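Local coordinates for protein mitochondrial enolase superfamily member 1 (Homo sapiens, PDB 4A35) that catalyses the magnesium-dependent dehydration of L-fuconate to 2-keto-3-deoxy-L-fuconate, a step in the breakdown of L-fucose, at residues Gly187-Thr192 with Ala379-Arg384; Leu323-Ile328 with Glu350-Pro355; Val342-Lys347 with Ile375-Ser380. One frame throughout, in Å; residues are numbered along the deposited sequence.

The three contacts belong to the (beta/alpha)7beta barrel of the mandelate racemase/muconate lactonizing enzyme family, and their centres lie 10 to 13 Å apart. Along the chain come strand 188-192, then segment 323-328, helix 335-348, segment 350-355 and helix 362-377 with the loop after it. Contact 2 pairs 323-328 with 350-355; contact 3 joins helix 335-348, which connects those two, to helix 362-377; contact 1 brings the loop beyond that helix to strand 188-192, beside which strand 386-388 closes the barrel. Contacts 1 and 3 share A379 and S380, and a probable hydrogen bond from I351 N to A346 O joins contacts 2 and 3, giving one continuous sector of barrel wall.

Contact 1: residues Gly187-Thr192 with Ala379-Arg384; sequences GYPAYT and ASLENR. With EDO (1,2-ethanediol), chain G.
The ring of Y188 and the side chain of L381 meet where strand 188-192 of the (beta/alpha)7beta barrel is approached by the loop that leads to strand 386-388. The two side chains slide past each other in opposite directions, and the methyl CD2 of L381 comes within 3.3 Å of Y188 CE2, a tight approach. At the edge of the same ring, near its plane, the methylene CB of R384 abuts Y188 OH at 3.3 Å. A tyrosine suits this place because its ring offers an apolar surface to the leucine while the residue also belongs to a magnesium site; CG stands anti to the backbone N (chi1 -160°), starting the ring on its way to the loop. P189 extends the apolar surface, its CD lying 3.9 Å from L381 CD1.

An alanine in place of Y188 would probably leave L381 CD2 and R384 CB facing a gap and deprive the magnesium site of one of its three residues.

That site, seen in this entry, joins Y188 and S380 with D373. Behind the contact, I370, I371 and Y374 of helix 362-377 also touch the tyrosine. The loop is shaped by a type II turn from L381 to R384, where N383 takes the positive phi that asparagine tolerates well. S380 OG makes an ST turn by accepting from E382 N at 3.1 Å. On L381, the backbone N donates almost straight (170°) to O2 of a 1,2-ethanediol, 2.8 Å away.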
ATOM      1  N   GLY A 187      20.194  26.079 -14.072  1.00 20.00           N
ATOM      2  CA  GLY A 187      19.532  25.215 -13.110  1.00 20.21           C
ATOM      3  C   GLY A 187      18.098  24.893 -13.459  1.00 21.91           C
ATOM      4  O   GLY A 187      17.562  25.370 -14.469  1.00 21.30           O
ATOM      5  N   TYR A 188      17.459  24.088 -12.592  1.00 19.05           N
ATOM      6  CA  TYR A 188      16.087  23.611 -12.762  1.00 18.40           C
ATOM      7  C   TYR A 188      15.144  24.490 -11.945  1.00 23.02           C
ATOM      8  O   TYR A 188      15.346  24.620 -10.746  1.00 21.31           O
ATOM      9  CB  TYR A 188      15.957  22.126 -12.371  1.00 17.99           C
ATOM     10  CG  TYR A 188      14.709  21.518 -12.983  1.00 16.66           C
ATOM     11  CD1 TYR A 188      13.451  21.768 -12.435  1.00 18.29           C
ATOM     12  CD2 TYR A 188      14.775  20.804 -14.176  1.00 18.45           C
ATOM     13  CE1 TYR A 188      12.285  21.312 -13.061  1.00 19.27           C
ATOM     14  CE2 TYR A 188      13.618  20.333 -14.804  1.00 18.85           C
ATOM     15  CZ  TYR A 188      12.378  20.570 -14.230  1.00 20.88           C
ATOM     16  OH  TYR A 188      11.244  20.116 -14.850  1.00 17.58           O
ATOM     17  N   PRO A 189      14.090  25.067 -12.582  1.00 20.89           N
ATOM     18  CA  PRO A 189      13.231  26.035 -11.878  1.00 18.88           C
ATOM     19  C   PRO A 189      12.533  25.397 -10.665  1.00 21.35           C
ATOM     20  O   PRO A 189      12.081  24.249 -10.741  1.00 18.65           O
ATOM     21  CB  PRO A 189      12.228  26.449 -12.962  1.00 21.03           C
ATOM     22  CG  PRO A 189      12.181  25.241 -13.936  1.00 24.53           C
ATOM     23  CD  PRO A 189      13.680  24.937 -14.000  1.00 23.12           C
ATOM     24  N   ALA A 190      12.515  26.134  -9.532  1.00 18.73           N
ATOM     25  CA  ALA A 190      11.888  25.645  -8.293  1.00 18.86           C
ATOM     26  C   ALA A 190      10.781  26.566  -7.773  1.00 20.83           C
ATOM     27  O   ALA A 190      10.624  27.703  -8.203  1.00 20.44           O
ATOM     28  CB  ALA A 190      12.958  25.491  -7.195  1.00 19.65           C
ATOM     29  N   TYR A 191       9.974  26.024  -6.859  1.00 18.27           N
ATOM     30  CA  TYR A 191       8.999  26.803  -6.103  1.00 18.34           C
ATOM     31  C   TYR A 191       9.308  26.552  -4.655  1.00 20.14           C
ATOM     32  O   TYR A 191       9.900  25.492  -4.334  1.00 19.13           O
ATOM     33  CB  TYR A 191       7.546  26.428  -6.453  1.00 18.10           C
ATOM     34  CG  TYR A 191       7.059  25.065  -5.996  1.00 18.95           C
ATOM     35  CD1 TYR A 191       6.430  24.907  -4.760  1.00 20.16           C
ATOM     36  CD2 TYR A 191       7.031  23.979  -6.877  1.00 18.20           C
ATOM     37  CE1 TYR A 191       5.901  23.677  -4.367  1.00 20.85           C
ATOM     38  CE2 TYR A 191       6.424  22.763  -6.522  1.00 19.31           C
ATOM     39  CZ  TYR A 191       5.867  22.618  -5.262  1.00 21.72           C
ATOM     40  OH  TYR A 191       5.313  21.434  -4.879  1.00 21.43           O
ATOM     41  N   THR A 192       8.919  27.491  -3.784  1.00 18.15           N
ATOM     42  CA  THR A 192       9.138  27.335  -2.366  1.00 19.62           C
ATOM     43  C   THR A 192       7.831  26.916  -1.592  1.00 21.06           C
ATOM     44  O   THR A 192       6.750  27.443  -1.821  1.00 20.93           O
ATOM     45  CB  THR A 192       9.771  28.585  -1.728  1.00 26.80           C
ATOM     46  OG1 THR A 192      10.049  28.250  -0.375  1.00 22.71           O
ATOM     47  CG2 THR A 192       8.863  29.870  -1.832  1.00 22.13           C
ATOM     48  N   ALA A 379      12.437  16.980 -22.398  1.00 19.80           N
ATOM     49  CA  ALA A 379      13.078  18.037 -23.179  1.00 19.80           C
ATOM     50  C   ALA A 379      12.285  19.364 -23.094  1.00 23.27           C
ATOM     51  O   ALA A 379      12.139  20.087 -24.103  1.00 21.19           O
ATOM     52  CB  ALA A 379      13.248  17.593 -24.638  1.00 22.00           C
ATOM     53  N   SER A 380      11.693  19.633 -21.909  1.00 18.41           N
ATOM     54  CA  SER A 380      10.904  20.862 -21.708  1.00 18.40           C
ATOM     55  C   SER A 380      10.807  21.237 -20.252  1.00 20.89           C
ATOM     56  O   SER A 380      10.810  20.349 -19.371  1.00 18.27           O
ATOM     57  CB  SER A 380       9.466  20.654 -22.232  1.00 20.08           C
ATOM     58  OG  SER A 380       8.745  21.876 -22.204  1.00 22.45           O
ATOM     59  N   LEU A 381      10.612  22.547 -20.016  1.00 20.80           N
ATOM     60  CA  LEU A 381      10.351  23.149 -18.700  1.00 20.07           C
ATOM     61  C   LEU A 381       8.933  23.692 -18.642  1.00 23.05           C
ATOM     62  O   LEU A 381       8.469  24.154 -17.599  1.00 22.70           O
ATOM     63  CB  LEU A 381      11.362  24.243 -18.356  1.00 19.58           C
ATOM     64  CG  LEU A 381      12.814  23.762 -18.213  1.00 22.01           C
ATOM     65  CD1 LEU A 381      13.745  24.956 -17.902  1.00 22.46           C
ATOM     66  CD2 LEU A 381      12.931  22.626 -17.146  1.00 15.53           C
ATOM     67  N   GLU A 382       8.240  23.635 -19.764  1.00 21.48           N
ATOM     68  CA  GLU A 382       6.869  24.105 -19.827  1.00 23.05           C
ATOM     69  C   GLU A 382       5.987  23.336 -18.846  1.00 21.33           C
ATOM     70  O   GLU A 382       5.948  22.091 -18.865  1.00 21.76           O
ATOM     71  CB  GLU A 382       6.315  23.992 -21.246  1.00 25.40           C
ATOM     72  CG  GLU A 382       5.001  24.726 -21.362  1.00 38.90           C
ATOM     73  CD  GLU A 382       4.435  24.775 -22.763  1.00 58.53           C
ATOM     74  OE1 GLU A 382       5.174  24.486 -23.737  1.00 34.59           O
ATOM     75  OE2 GLU A 382       3.232  25.089 -22.877  1.00 46.39           O
ATOM     76  N   ASN A 383       5.263  24.095 -17.980  1.00 18.61           N
ATOM     77  CA  ASN A 383       4.380  23.542 -16.947  1.00 18.49           C
ATOM     78  C   ASN A 383       5.125  22.669 -15.930  1.00 21.04           C
ATOM     79  O   ASN A 383       4.469  21.936 -15.158  1.00 21.72           O
ATOM     80  CB  ASN A 383       3.247  22.714 -17.588  1.00 19.85           C
ATOM     81  CG  ASN A 383       2.355  23.566 -18.454  1.00 35.84           C
ATOM     82  OD1 ASN A 383       2.060  24.688 -18.102  1.00 27.28           O
ATOM     83  ND2 ASN A 383       1.975  23.076 -19.624  1.00 28.63           N
ATOM     84  N   ARG A 384       6.482  22.775 -15.872  1.00 17.40           N
ATOM     85  CA  ARG A 384       7.253  21.914 -14.957  1.00 17.79           C
ATOM     86  C   ARG A 384       8.071  22.776 -14.010  1.00 22.44           C
ATOM     87  O   ARG A 384       8.596  23.830 -14.386  1.00 21.52           O
ATOM     88  CB  ARG A 384       8.169  20.933 -15.719  1.00 17.42           C
ATOM     89  CG  ARG A 384       7.369  19.957 -16.593  1.00 18.18           C
ATOM     90  CD  ARG A 384       8.242  19.392 -17.696  1.00 20.25           C
ATOM     91  NE  ARG A 384       7.573  18.339 -18.477  1.00 18.16           N
ATOM     92  CZ  ARG A 384       6.823  18.513 -19.559  1.00 23.84           C
ATOM     93  NH1 ARG A 384       6.595  19.743 -20.035  1.00 22.37           N
ATOM     94  NH2 ARG A 384       6.313  17.457 -20.197  1.00 21.84           N
TER
HETATM   95  C1  EDO G1450      12.961  24.754 -23.464  1.00 25.15           C
HETATM   96  O1  EDO G1450      13.815  23.644 -23.276  1.00 24.94           O
HETATM   97  C2  EDO G1450      12.185  25.105 -22.189  1.00 27.32           C
HETATM   98  O2  EDO G1450      11.007  24.331 -22.153  1.00 24.39           O

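Contact 2: residues Leu323-Ile328 with Glu350-Pro355; sequences LQFLQI and EIPVCP
L326 and V353 form a single parallel beta bridge between neighbouring strand positions of the (beta/alpha)7beta barrel, with helix 335-348 making the beta-alpha-beta crossover between them. Two backbone hydrogen bonds flank the bridge. L326 N donates to P352 O at 2.9 Å, nearly straight at 176°, and C354 N returns a bond to L326 O with the donor lifted 36° out of the carbonyl plane. V353 CA adds a CH contact to L326 O at 3.2 Å, so this oxygen is approached twice. P352 and P355 lack an N-H, yet P352 still serves the pairing through its carbonyl.

Side chains alternate about this backbone. L326, I328 and V353 turn to the helical layer, touching helix 335-348 through V342, N339 and A346, and branched aliphatic residues fill that layer well. I328 CG1, held between its own backbone N and carbonyl carbon (chi1 64°), packs 3.8 Å from V353 CG1, the two side chains crossing at about a right angle. The same CG1 lies 4.0 Å from P355 CG. I351 adds its CG2 beside L326 CB.

The opposite row is led by F325, whose CD2 is approached obliquely by C354 SG at 3.9 Å and by P352 CG; its ring also meets that of W275. Q327 points its amide to E277, a magnesium and probable substrate ligand, and may thereby fix the carboxylate's position. Nearer the backbone, Q327 CG comes 3.1 Å from C354 O. A water donates to P355 O at 2.8 Å and accepts a weak hydrogen bond from Q327 NE2.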
ATOM      1  N   LEU A 323      -5.068  13.949 -13.798  1.00 18.18           N
ATOM      2  CA  LEU A 323      -4.198  14.978 -13.201  1.00 17.23           C
ATOM      3  C   LEU A 323      -3.554  15.861 -14.312  1.00 20.25           C
ATOM      4  O   LEU A 323      -3.282  15.379 -15.417  1.00 19.36           O
ATOM      5  CB  LEU A 323      -3.119  14.332 -12.282  1.00 17.66           C
ATOM      6  CG  LEU A 323      -1.911  13.567 -12.925  1.00 20.13           C
ATOM      7  CD1 LEU A 323      -1.064  12.882 -11.836  1.00 20.09           C
ATOM      8  CD2 LEU A 323      -2.340  12.528 -14.002  1.00 20.03           C
ATOM      9  N   GLN A 324      -3.317  17.111 -14.003  1.00 16.97           N
ATOM     10  CA  GLN A 324      -2.654  18.040 -14.939  1.00 16.76           C
ATOM     11  C   GLN A 324      -1.145  18.112 -14.637  1.00 19.84           C
ATOM     12  O   GLN A 324      -0.377  18.549 -15.496  1.00 19.59           O
ATOM     13  CB  GLN A 324      -3.281  19.449 -14.864  1.00 18.94           C
ATOM     14  CG  GLN A 324      -4.646  19.554 -15.573  1.00 21.51           C
ATOM     15  CD  GLN A 324      -5.686  18.566 -15.064  1.00 23.88           C
ATOM     16  OE1 GLN A 324      -6.093  18.580 -13.892  1.00 19.45           O
ATOM     17  NE2 GLN A 324      -6.100  17.631 -15.923  1.00 22.24           N
ATOM     18  N   PHE A 325      -0.733  17.752 -13.398  1.00 16.99           N
ATOM     19  CA  PHE A 325       0.682  17.799 -12.966  1.00 15.37           C
ATOM     20  C   PHE A 325       0.960  16.555 -12.165  1.00 19.12           C
ATOM     21  O   PHE A 325       0.205  16.227 -11.225  1.00 17.02           O
ATOM     22  CB  PHE A 325       0.959  19.032 -12.091  1.00 16.01           C
ATOM     23  CG  PHE A 325       0.498  20.336 -12.716  1.00 17.52           C
ATOM     24  CD1 PHE A 325      -0.803  20.810 -12.500  1.00 17.78           C
ATOM     25  CD2 PHE A 325       1.387  21.128 -13.442  1.00 21.53           C
ATOM     26  CE1 PHE A 325      -1.207  22.062 -13.005  1.00 20.54           C
ATOM     27  CE2 PHE A 325       0.978  22.369 -13.962  1.00 20.30           C
ATOM     28  CZ  PHE A 325      -0.319  22.823 -13.746  1.00 19.10           C
ATOM     29  N   LEU A 326       1.981  15.825 -12.593  1.00 16.48           N
ATOM     30  CA  LEU A 326       2.287  14.524 -11.961  1.00 13.90           C
ATOM     31  C   LEU A 326       3.453  14.697 -11.041  1.00 17.43           C
ATOM     32  O   LEU A 326       4.533  15.081 -11.468  1.00 16.99           O
ATOM     33  CB  LEU A 326       2.542  13.488 -13.087  1.00 13.52           C
ATOM     34  CG  LEU A 326       2.692  12.020 -12.615  1.00 16.68           C
ATOM     35  CD1 LEU A 326       2.322  11.058 -13.748  1.00 16.50           C
ATOM     36  CD2 LEU A 326       4.158  11.742 -12.159  1.00 14.61           C
ATOM     37  N   GLN A 327       3.267  14.322  -9.762  1.00 14.95           N
ATOM     38  CA  GLN A 327       4.328  14.571  -8.786  1.00 15.16           C
ATOM     39  C   GLN A 327       5.036  13.290  -8.372  1.00 20.04           C
ATOM     40  O   GLN A 327       4.598  12.615  -7.456  1.00 20.84           O
ATOM     41  CB  GLN A 327       3.725  15.304  -7.572  1.00 17.96           C
ATOM     42  CG  GLN A 327       3.044  16.605  -8.109  1.00 22.47           C
ATOM     43  CD  GLN A 327       2.264  17.333  -7.114  1.00 30.12           C
ATOM     44  OE1 GLN A 327       1.336  16.778  -6.511  1.00 21.85           O
ATOM     45  NE2 GLN A 327       2.604  18.606  -6.952  1.00 24.02           N
ATOM     46  N   ILE A 328       6.191  13.032  -8.996  1.00 18.39           N
ATOM     47  CA  ILE A 328       7.011  11.903  -8.591  1.00 17.22           C
ATOM     48  C   ILE A 328       7.626  12.157  -7.206  1.00 19.15           C
ATOM     49  O   ILE A 328       7.755  13.296  -6.764  1.00 17.95           O
ATOM     50  CB  ILE A 328       8.140  11.601  -9.629  1.00 19.89           C
ATOM     51  CG1 ILE A 328       9.162  12.767  -9.763  1.00 20.06           C
ATOM     52  CG2 ILE A 328       7.554  11.011 -10.975  1.00 20.17           C
ATOM     53  CD1 ILE A 328      10.531  12.424 -10.616  1.00 19.25           C
ATOM     54  N   GLU A 350       2.216  12.877 -22.425  1.00 17.93           N
ATOM     55  CA  GLU A 350       2.415  14.329 -22.548  1.00 19.79           C
ATOM     56  C   GLU A 350       1.858  15.104 -21.311  1.00 23.21           C
ATOM     57  O   GLU A 350       1.156  16.116 -21.450  1.00 23.40           O
ATOM     58  CB  GLU A 350       1.820  14.865 -23.885  1.00 20.70           C
ATOM     59  CG  GLU A 350       2.612  14.411 -25.096  1.00 27.09           C
ATOM     60  CD  GLU A 350       4.039  14.926 -25.181  1.00 36.22           C
ATOM     61  OE1 GLU A 350       4.361  15.966 -24.557  1.00 37.80           O
ATOM     62  OE2 GLU A 350       4.824  14.322 -25.940  1.00 31.03           O
ATOM     63  N   ILE A 351       2.161  14.587 -20.110  1.00 19.38           N
ATOM     64  CA  ILE A 351       1.760  15.173 -18.832  1.00 17.04           C
ATOM     65  C   ILE A 351       3.038  15.698 -18.140  1.00 20.56           C
ATOM     66  O   ILE A 351       4.015  14.949 -18.018  1.00 19.57           O
ATOM     67  CB  ILE A 351       0.943  14.188 -17.933  1.00 18.92           C
ATOM     68  CG1 ILE A 351      -0.465  13.902 -18.613  1.00 19.27           C
ATOM     69  CG2 ILE A 351       0.772  14.714 -16.535  1.00 18.21           C
ATOM     70  CD1 ILE A 351      -1.389  15.164 -18.786  1.00 20.96           C
ATOM     71  N   PRO A 352       3.041  16.968 -17.672  1.00 17.41           N
ATOM     72  CA  PRO A 352       4.264  17.509 -17.011  1.00 16.01           C
ATOM     73  C   PRO A 352       4.494  16.917 -15.633  1.00 20.68           C
ATOM     74  O   PRO A 352       3.551  16.700 -14.852  1.00 19.67           O
ATOM     75  CB  PRO A 352       3.979  19.022 -16.907  1.00 17.13           C
ATOM     76  CG  PRO A 352       2.471  19.121 -16.809  1.00 19.77           C
ATOM     77  CD  PRO A 352       1.977  17.999 -17.744  1.00 17.44           C
ATOM     78  N   VAL A 353       5.790  16.693 -15.323  1.00 16.97           N
ATOM     79  CA  VAL A 353       6.207  16.165 -14.033  1.00 15.11           C
ATOM     80  C   VAL A 353       6.718  17.355 -13.188  1.00 19.20           C
ATOM     81  O   VAL A 353       7.627  18.111 -13.619  1.00 19.39           O
ATOM     82  CB  VAL A 353       7.267  15.014 -14.142  1.00 17.12           C
ATOM     83  CG1 VAL A 353       7.778  14.556 -12.776  1.00 18.05           C
ATOM     84  CG2 VAL A 353       6.708  13.822 -14.913  1.00 16.38           C
ATOM     85  N   CYS A 354       6.163  17.467 -11.973  1.00 15.66           N
ATOM     86  CA  CYS A 354       6.513  18.501 -10.957  1.00 15.37           C
ATOM     87  C   CYS A 354       6.861  17.779  -9.673  1.00 18.26           C
ATOM     88  O   CYS A 354       5.979  17.405  -8.882  1.00 16.31           O
ATOM     89  CB  CYS A 354       5.359  19.475 -10.763  1.00 16.26           C
ATOM     90  SG  CYS A 354       5.025  20.488 -12.230  1.00 18.79           S
ATOM     91  N   PRO A 355       8.143  17.440  -9.485  1.00 16.10           N
ATOM     92  CA  PRO A 355       8.477  16.546  -8.360  1.00 15.89           C
ATOM     93  C   PRO A 355       8.064  17.066  -6.982  1.00 18.43           C
ATOM     94  O   PRO A 355       8.071  18.284  -6.728  1.00 17.35           O
ATOM     95  CB  PRO A 355      10.015  16.468  -8.420  1.00 20.19           C
ATOM     96  CG  PRO A 355      10.311  16.622  -9.871  1.00 21.43           C
ATOM     97  CD  PRO A 355       9.318  17.671 -10.370  1.00 17.41           C
TER
HETATM   98  O   HOH W   1       5.475  19.417  -6.488  1.00 21.85           O

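Contact 3: residues Val342-Lys347 with Ile375-Ser380; sequences VLLMAK and ISVSAS. With EDO (1,2-ethanediol), chain G.
V377 is the apolar centre of this contact between helix 335-348 and the C-terminal part of helix 362-377. Its methyl CG1 stands anti to the backbone N (chi1 179°) and packs against the surface of the other helix, where K347 CB is 3.8 Å away and L343 O lies close by. L344 CD2 is 4.1 Å from the same V377 CG1; L344 and V377 cross at about a right angle, each presenting a methyl to the other. A short branched valine fits here because it packs between L344 and the K347 methylenes, close to the helix backbone. I168 of helix 162-171 touches L344, K347 and V377, closing the apolar group from a third helix.

Contacts of mixed character follow along K347. Its aliphatic part slides past V377 in the opposite direction and bends at chi2 (47°), which places CD 3.9 Å from S378 CA; CE then passes 3.6 Å from V377 O. A lysine suits the site because its methylenes can pack against the neighbouring helix while the ammonium goes on to polar partners.

K347 NZ donates to a water at 2.6 Å, and the water in turn gives a proton to S378 O at 2.8 Å, bridging the two segments. NZ also forms a salt bridge with E350, which lies just beyond the end of its own helix, so the ammonium has both a carboxylate and a water as partners. S378 OG is held by D373 OD2, one of the residues of a magnesium site that S380 and Y188 complete.

Here two successive outer helices of the (beta/alpha)7beta barrel lie side by side, the arrangement that surrounds the strands throughout this enolase-superfamily fold.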
ATOM      1  N   VAL A 342       7.972   5.970 -14.474  1.00 17.18           N
ATOM      2  CA  VAL A 342       6.892   6.956 -14.316  1.00 16.79           C
ATOM      3  C   VAL A 342       7.246   8.184 -15.179  1.00 18.87           C
ATOM      4  O   VAL A 342       6.367   8.722 -15.827  1.00 17.57           O
ATOM      5  CB  VAL A 342       6.655   7.276 -12.821  1.00 18.93           C
ATOM      6  CG1 VAL A 342       5.655   8.440 -12.652  1.00 17.72           C
ATOM      7  CG2 VAL A 342       6.105   6.032 -12.088  1.00 17.34           C
ATOM      8  N   LEU A 343       8.521   8.653 -15.184  1.00 16.22           N
ATOM      9  CA  LEU A 343       8.891   9.764 -16.090  1.00 16.91           C
ATOM     10  C   LEU A 343       8.549   9.402 -17.543  1.00 19.71           C
ATOM     11  O   LEU A 343       8.075  10.238 -18.322  1.00 17.52           O
ATOM     12  CB  LEU A 343      10.421  10.065 -16.002  1.00 17.79           C
ATOM     13  CG  LEU A 343      10.870  10.675 -14.677  1.00 19.77           C
ATOM     14  CD1 LEU A 343      12.416  10.729 -14.623  1.00 20.57           C
ATOM     15  CD2 LEU A 343      10.240  12.092 -14.488  1.00 19.25           C
ATOM     16  N   LEU A 344       8.899   8.175 -17.936  1.00 14.95           N
ATOM     17  CA  LEU A 344       8.629   7.736 -19.323  1.00 15.10           C
ATOM     18  C   LEU A 344       7.122   7.634 -19.620  1.00 17.39           C
ATOM     19  O   LEU A 344       6.686   8.092 -20.677  1.00 19.07           O
ATOM     20  CB  LEU A 344       9.337   6.403 -19.621  1.00 15.68           C
ATOM     21  CG  LEU A 344      10.877   6.484 -19.708  1.00 18.31           C
ATOM     22  CD1 LEU A 344      11.483   5.077 -19.537  1.00 18.66           C
ATOM     23  CD2 LEU A 344      11.313   7.164 -21.019  1.00 17.83           C
ATOM     24  N   MET A 345       6.324   7.178 -18.674  1.00 13.15           N
ATOM     25  CA  MET A 345       4.862   7.141 -18.896  1.00 13.81           C
ATOM     26  C   MET A 345       4.283   8.562 -19.005  1.00 16.28           C
ATOM     27  O   MET A 345       3.485   8.823 -19.883  1.00 16.37           O
ATOM     28  CB  MET A 345       4.129   6.398 -17.758  1.00 14.60           C
ATOM     29  CG  MET A 345       4.282   4.860 -17.834  1.00 16.65           C
ATOM     30  SD  MET A 345       3.146   4.027 -16.702  1.00 18.62           S
ATOM     31  CE  MET A 345       3.818   4.591 -15.086  1.00 16.22           C
ATOM     32  N   ALA A 346       4.752   9.515 -18.136  1.00 16.48           N
ATOM     33  CA  ALA A 346       4.239  10.892 -18.145  1.00 14.71           C
ATOM     34  C   ALA A 346       4.547  11.542 -19.508  1.00 18.67           C
ATOM     35  O   ALA A 346       3.704  12.246 -20.040  1.00 17.43           O
ATOM     36  CB  ALA A 346       4.915  11.686 -17.017  1.00 15.74           C
ATOM     37  N   LYS A 347       5.755  11.315 -20.064  1.00 15.80           N
ATOM     38  CA  LYS A 347       6.096  11.850 -21.414  1.00 16.88           C
ATOM     39  C   LYS A 347       5.186  11.206 -22.507  1.00 20.01           C
ATOM     40  O   LYS A 347       4.677  11.924 -23.379  1.00 19.66           O
ATOM     41  CB  LYS A 347       7.589  11.608 -21.731  1.00 19.06           C
ATOM     42  CG  LYS A 347       8.066  12.136 -23.104  1.00 18.74           C
ATOM     43  CD  LYS A 347       7.625  13.570 -23.412  1.00 19.01           C
ATOM     44  CE  LYS A 347       8.289  13.979 -24.691  1.00 28.97           C
ATOM     45  NZ  LYS A 347       7.590  15.160 -25.267  1.00 28.58           N
ATOM     46  N   ILE A 375      16.842  16.893 -19.632  1.00 19.51           N
ATOM     47  CA  ILE A 375      17.889  16.648 -20.623  1.00 19.65           C
ATOM     48  C   ILE A 375      17.509  15.485 -21.588  1.00 21.42           C
ATOM     49  O   ILE A 375      17.734  15.603 -22.788  1.00 18.94           O
ATOM     50  CB  ILE A 375      19.253  16.384 -19.946  1.00 22.09           C
ATOM     51  CG1 ILE A 375      19.746  17.647 -19.181  1.00 22.89           C
ATOM     52  CG2 ILE A 375      20.294  15.892 -20.982  1.00 21.04           C
ATOM     53  CD1 ILE A 375      20.920  17.353 -18.191  1.00 19.41           C
ATOM     54  N   SER A 376      16.970  14.375 -21.042  1.00 20.32           N
ATOM     55  CA  SER A 376      16.820  13.159 -21.846  1.00 18.16           C
ATOM     56  C   SER A 376      15.405  12.659 -22.103  1.00 20.26           C
ATOM     57  O   SER A 376      15.264  11.707 -22.898  1.00 20.97           O
ATOM     58  CB  SER A 376      17.609  12.026 -21.177  1.00 19.89           C
ATOM     59  OG  SER A 376      19.001  12.311 -21.111  1.00 23.46           O
ATOM     60  N   VAL A 377      14.378  13.168 -21.403  1.00 19.11           N
ATOM     61  CA  VAL A 377      13.038  12.550 -21.569  1.00 18.64           C
ATOM     62  C   VAL A 377      12.001  13.549 -22.084  1.00 22.05           C
ATOM     63  O   VAL A 377      11.544  13.378 -23.210  1.00 22.06           O
ATOM     64  CB  VAL A 377      12.545  11.822 -20.263  1.00 20.57           C
ATOM     65  CG1 VAL A 377      11.143  11.204 -20.450  1.00 20.34           C
ATOM     66  CG2 VAL A 377      13.538  10.743 -19.829  1.00 20.31           C
ATOM     67  N   SER A 378      11.559  14.522 -21.247  1.00 19.64           N
ATOM     68  CA  SER A 378      10.537  15.491 -21.688  1.00 18.86           C
ATOM     69  C   SER A 378      11.130  16.576 -22.607  1.00 20.68           C
ATOM     70  O   SER A 378      10.398  17.123 -23.409  1.00 21.23           O
ATOM     71  CB  SER A 378       9.844  16.129 -20.494  1.00 20.45           C
ATOM     72  OG  SER A 378      10.811  16.830 -19.741  1.00 22.42           O
ATOM     73  N   ALA A 379      12.437  16.980 -22.398  1.00 19.80           N
ATOM     74  CA  ALA A 379      13.078  18.037 -23.179  1.00 19.80           C
ATOM     75  C   ALA A 379      12.285  19.364 -23.094  1.00 23.27           C
ATOM     76  O   ALA A 379      12.139  20.087 -24.103  1.00 21.19           O
ATOM     77  CB  ALA A 379      13.248  17.593 -24.638  1.00 22.00           C
ATOM     78  N   SER A 380      11.693  19.633 -21.909  1.00 18.41           N
ATOM     79  CA  SER A 380      10.904  20.862 -21.708  1.00 18.40           C
ATOM     80  C   SER A 380      10.807  21.237 -20.252  1.00 20.89           C
ATOM     81  O   SER A 380      10.810  20.349 -19.371  1.00 18.27           O
ATOM     82  CB  SER A 380       9.466  20.654 -22.232  1.00 20.08           C
ATOM     83  OG  SER A 380       8.745  21.876 -22.204  1.00 22.45           O
TER
HETATM   84  C1  EDO G1450      12.961  24.754 -23.464  1.00 25.15           C
HETATM   85  O1  EDO G1450      13.815  23.644 -23.276  1.00 24.94           O
HETATM   86  C2  EDO G1450      12.185  25.105 -22.189  1.00 27.32           C
HETATM   87  O2  EDO G1450      11.007  24.331 -22.153  1.00 24.39           O
HETATM   88  O   HOH W   2       7.633  17.078 -23.515  1.00 31.64           O